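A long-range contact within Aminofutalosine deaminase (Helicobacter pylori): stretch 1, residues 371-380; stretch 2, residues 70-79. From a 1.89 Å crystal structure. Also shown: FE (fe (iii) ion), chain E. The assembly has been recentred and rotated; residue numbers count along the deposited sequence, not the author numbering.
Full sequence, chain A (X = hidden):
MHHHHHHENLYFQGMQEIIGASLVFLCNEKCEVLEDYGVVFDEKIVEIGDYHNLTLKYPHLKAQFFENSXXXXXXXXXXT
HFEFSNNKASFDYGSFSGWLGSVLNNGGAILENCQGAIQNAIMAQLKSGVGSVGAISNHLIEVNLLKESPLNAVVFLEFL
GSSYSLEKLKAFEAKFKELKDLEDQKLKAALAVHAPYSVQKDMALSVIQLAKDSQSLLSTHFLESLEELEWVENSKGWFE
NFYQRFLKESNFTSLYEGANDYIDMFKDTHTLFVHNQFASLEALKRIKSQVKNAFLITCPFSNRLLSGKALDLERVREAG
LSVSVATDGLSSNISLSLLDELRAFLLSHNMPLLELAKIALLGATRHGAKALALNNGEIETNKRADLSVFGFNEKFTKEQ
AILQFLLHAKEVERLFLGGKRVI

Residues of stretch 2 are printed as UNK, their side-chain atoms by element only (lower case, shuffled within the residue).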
# COMPACT_ATOMS: atom_id res chain seq x y z
N ALA A 371 23.39 4.50 8.05
CA ALA A 371 23.01 5.90 8.11
C ALA A 371 23.07 6.43 9.54
O ALA A 371 23.50 7.57 9.77
CB ALA A 371 21.62 6.10 7.52
N LEU A 372 22.64 5.63 10.51
CA LEU A 372 22.62 6.05 11.90
C LEU A 372 23.91 5.71 12.64
O LEU A 372 23.98 5.92 13.86
CB LEU A 372 21.40 5.43 12.61
CG LEU A 372 20.08 6.23 12.59
CD1 LEU A 372 19.75 6.82 11.22
CD2 LEU A 372 18.91 5.40 13.10
N ALA A 373 24.92 5.16 11.96
CA ALA A 373 26.19 4.78 12.59
C ALA A 373 25.95 3.87 13.80
O ALA A 373 26.51 4.06 14.89
CB ALA A 373 27.01 6.01 13.00
N LEU A 374 25.10 2.87 13.57
CA LEU A 374 24.67 1.88 14.55
C LEU A 374 25.35 0.55 14.25
O LEU A 374 25.58 0.24 13.08
CB LEU A 374 23.13 1.72 14.39
CG LEU A 374 22.13 2.48 15.27
CD1 LEU A 374 21.80 1.89 16.64
CD2 LEU A 374 22.86 3.85 15.51
N ASN A 375 25.66 -0.25 15.28
CA ASN A 375 26.38 -1.53 15.06
C ASN A 375 25.40 -2.70 14.96
O ASN A 375 25.45 -3.68 15.70
CB ASN A 375 27.41 -1.78 16.17
CG ASN A 375 28.26 -3.00 15.90
OD1 ASN A 375 28.60 -3.30 14.76
ND2 ASN A 375 28.63 -3.71 16.96
N ASN A 376 24.49 -2.57 14.00
CA ASN A 376 23.45 -3.58 13.84
C ASN A 376 23.01 -3.57 12.38
O ASN A 376 23.78 -3.20 11.49
CB ASN A 376 22.30 -3.30 14.82
CG ASN A 376 21.67 -1.92 14.63
OD1 ASN A 376 21.97 -1.21 13.67
ND2 ASN A 376 20.80 -1.54 15.56
N GLY A 377 21.77 -4.01 12.14
CA GLY A 377 21.22 -4.07 10.81
C GLY A 377 21.69 -5.23 9.97
O GLY A 377 21.33 -5.30 8.79
N GLU A 378 22.48 -6.15 10.53
CA GLU A 378 23.03 -7.25 9.76
C GLU A 378 23.38 -8.38 10.71
O GLU A 378 23.87 -8.14 11.82
CB GLU A 378 24.27 -6.79 8.98
CG GLU A 378 25.06 -7.91 8.31
CD GLU A 378 26.20 -7.39 7.47
OE1 GLU A 378 26.84 -8.20 6.76
OE2 GLU A 378 26.47 -6.17 7.51
N ILE A 379 23.12 -9.61 10.28
CA ILE A 379 23.45 -10.80 11.07
C ILE A 379 24.90 -11.14 10.75
O ILE A 379 25.20 -11.82 9.76
CB ILE A 379 22.50 -11.96 10.79
CG1 ILE A 379 21.09 -11.60 11.26
CG2 ILE A 379 22.97 -13.22 11.49
CD1 ILE A 379 20.08 -12.72 11.09
N GLU A 380 25.81 -10.66 11.60
CA GLU A 380 27.24 -10.85 11.41
C GLU A 380 27.90 -10.80 12.78
O GLU A 380 27.47 -10.05 13.65
CB GLU A 380 27.82 -9.76 10.48
CG GLU A 380 29.28 -9.95 10.11
CD GLU A 380 29.80 -8.81 9.25
OE1 GLU A 380 29.07 -7.82 9.07
OE2 GLU A 380 30.95 -8.91 8.76
N UNK A 70 11.04 -16.65 9.90
CA UNK A 70 12.16 -15.91 9.33
C UNK A 70 12.90 -15.22 10.46
O UNK A 70 12.29 -14.50 11.26
c UNK A 70 11.68 -14.88 8.28
c UNK A 70 11.14 -15.60 7.05
c UNK A 70 12.82 -13.94 7.90
N UNK A 71 14.21 -15.45 10.52
CA UNK A 71 15.10 -14.75 11.44
C UNK A 71 15.88 -13.71 10.65
O UNK A 71 16.45 -14.03 9.60
c UNK A 71 18.04 -16.34 13.52
c UNK A 71 16.67 -14.33 14.09
c UNK A 71 17.20 -15.20 12.97
c UNK A 71 16.05 -15.74 12.12
N UNK A 72 15.91 -12.48 11.15
CA UNK A 72 16.53 -11.38 10.43
C UNK A 72 16.90 -10.30 11.44
O UNK A 72 16.45 -10.35 12.60
c UNK A 72 14.07 -9.02 8.51
c UNK A 72 14.52 -9.81 9.73
c UNK A 72 15.60 -10.83 9.33
c UNK A 72 13.33 -10.51 10.38
N UNK A 73 17.74 -9.34 11.06
CA UNK A 73 18.05 -8.25 11.98
C UNK A 73 16.82 -7.41 12.28
O UNK A 73 15.93 -7.26 11.43
c UNK A 73 18.52 -9.24 9.81
c UNK A 73 19.64 -8.34 10.19
c UNK A 73 19.11 -7.43 11.23
N UNK A 74 16.76 -6.87 13.49
CA UNK A 74 15.76 -5.87 13.80
C UNK A 74 15.87 -4.70 12.82
O UNK A 74 16.95 -4.36 12.35
c UNK A 74 15.91 -5.37 15.24
N UNK A 75 14.72 -4.10 12.51
CA UNK A 75 14.70 -3.03 11.53
C UNK A 75 15.28 -1.74 12.11
O UNK A 75 15.36 -1.55 13.33
c UNK A 75 13.27 -2.76 11.05
c UNK A 75 11.63 -5.89 8.65
c UNK A 75 10.88 -5.35 9.68
c UNK A 75 12.90 -5.43 8.40
c UNK A 75 13.43 -4.41 9.18
c UNK A 75 12.70 -3.86 10.21
c UNK A 75 11.42 -4.34 10.45
N UNK A 76 15.70 -0.86 11.21
CA UNK A 76 16.08 0.51 11.55
C UNK A 76 15.14 1.44 10.80
O UNK A 76 15.02 1.35 9.57
c UNK A 76 17.55 0.80 11.19
c UNK A 76 18.90 -1.34 11.54
c UNK A 76 17.83 2.29 11.30
c UNK A 76 18.50 0.01 12.10
N UNK A 77 14.46 2.31 11.54
CA UNK A 77 13.57 3.32 10.97
C UNK A 77 14.28 4.66 11.14
O UNK A 77 14.22 5.28 12.20
o UNK A 77 11.46 4.74 9.89
c UNK A 77 12.21 3.30 11.66
c UNK A 77 11.19 4.19 10.96
n UNK A 77 10.01 4.33 11.56
N UNK A 78 14.96 5.11 10.08
CA UNK A 78 15.95 6.18 10.18
C UNK A 78 15.35 7.58 10.22
O UNK A 78 16.11 8.54 10.39
c UNK A 78 16.94 6.08 9.02
N UNK A 79 14.04 7.73 10.05
CA UNK A 79 13.44 9.07 9.97
C UNK A 79 11.98 8.99 10.40
O UNK A 79 11.14 8.48 9.65
n UNK A 79 13.97 12.12 8.76
c UNK A 79 13.57 9.64 8.56
c UNK A 79 13.33 13.26 8.56
c UNK A 79 11.96 11.62 8.05
n UNK A 79 12.11 12.98 8.13
c UNK A 79 13.14 11.07 8.45
FE FE E . 10.54 14.33 8.12
O HOH W 1 19.28 -4.28 13.77

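Position 70 carries three carbons, one bonded to CA and bearing the other two. This fork at the first atom is Val 70. It lies in a strand that enters from earlier in the chain, and its side chain, though buried, is out of reach of stretch 1 and takes no part in this contact.

Position 71 has four carbons, forked at the second. Its CA-to-CB bond runs sideways, yet the end of the side chain comes nearer to stretch 1, and the branching carbon lies 4.2 Å from CD1 of Ile 379. A fork one atom beyond CB makes this Leu 71.

Position 72 repeats that pattern of four carbons forked at the second, but CB points away. What stretch 1 meets here is backbone: CD1 of Ile 379 lies 3.9 Å from CA of position 72. The residue is Leu 72.

At position 73 three carbons close a ring onto the backbone N. CB points toward stretch 1, and the ring fits against consecutive residues there: CB is 3.6 Å from C of Gly 377, and the next ring carbon is 3.6 Å from CA of Glu 378 and 3.7 Å from CG1 of Ile 379. Only proline closes such a ring, so this is Pro 73.

Position 74 has one carbon, directed sideways and far from stretch 1: Ala 74. Its backbone does the work, because one water donates to O of Ala 74 at 2.7 Å and accepts from N of Gly 377 at 3.0 Å.

Position 75 shows one carbon and then a six-carbon ring, with no heteroatom. This is Phe 75, pointing away and making no contact with stretch 1.

Position 76 has four carbons, forked at the first, with one arm two carbons long. CB points toward stretch 1. The short arm packs 3.8 Å from CD2 of Leu 372, while the end of the long arm reaches CA of Gly 377 at 3.7 Å and OD1 of Asn 376 at the same distance. That oxygen has no polar partner in the model. The fork at CB with unequal arms identifies Ile 76.

Position 77 bears two carbons, the second carrying one oxygen and one nitrogen: an amide, Asn 77. It points away, and both amide atoms are hydrogen-bonded elsewhere in the structure.

Position 78 has a single carbon, 3.6 Å from CD1 of Leu 372. It is Ala 78, small but directed at its partner.

Position 79 has one carbon and a five-membered ring of three carbons and two nitrogens: His 79. The ring leads away, and NE2 of His 79 binds FE at 2.1 Å.

The rule is packing without direct hydrogen bonds. Leu 372 and Ile 379 supply the apolar side chains that stretch 1 puts into this contact, and between them Gly 377 brings its backbone close to stretch 2. Its positive phi favours glycine, and an ideal CB on Gly 377 would sit a tight 3.3 Å from CD1 of Ile 76. The single water joins the two backbones, while stretch 2 keeps its metal ligand turned from the interface.

Stretch 2 70-79: VLLPAFINAH
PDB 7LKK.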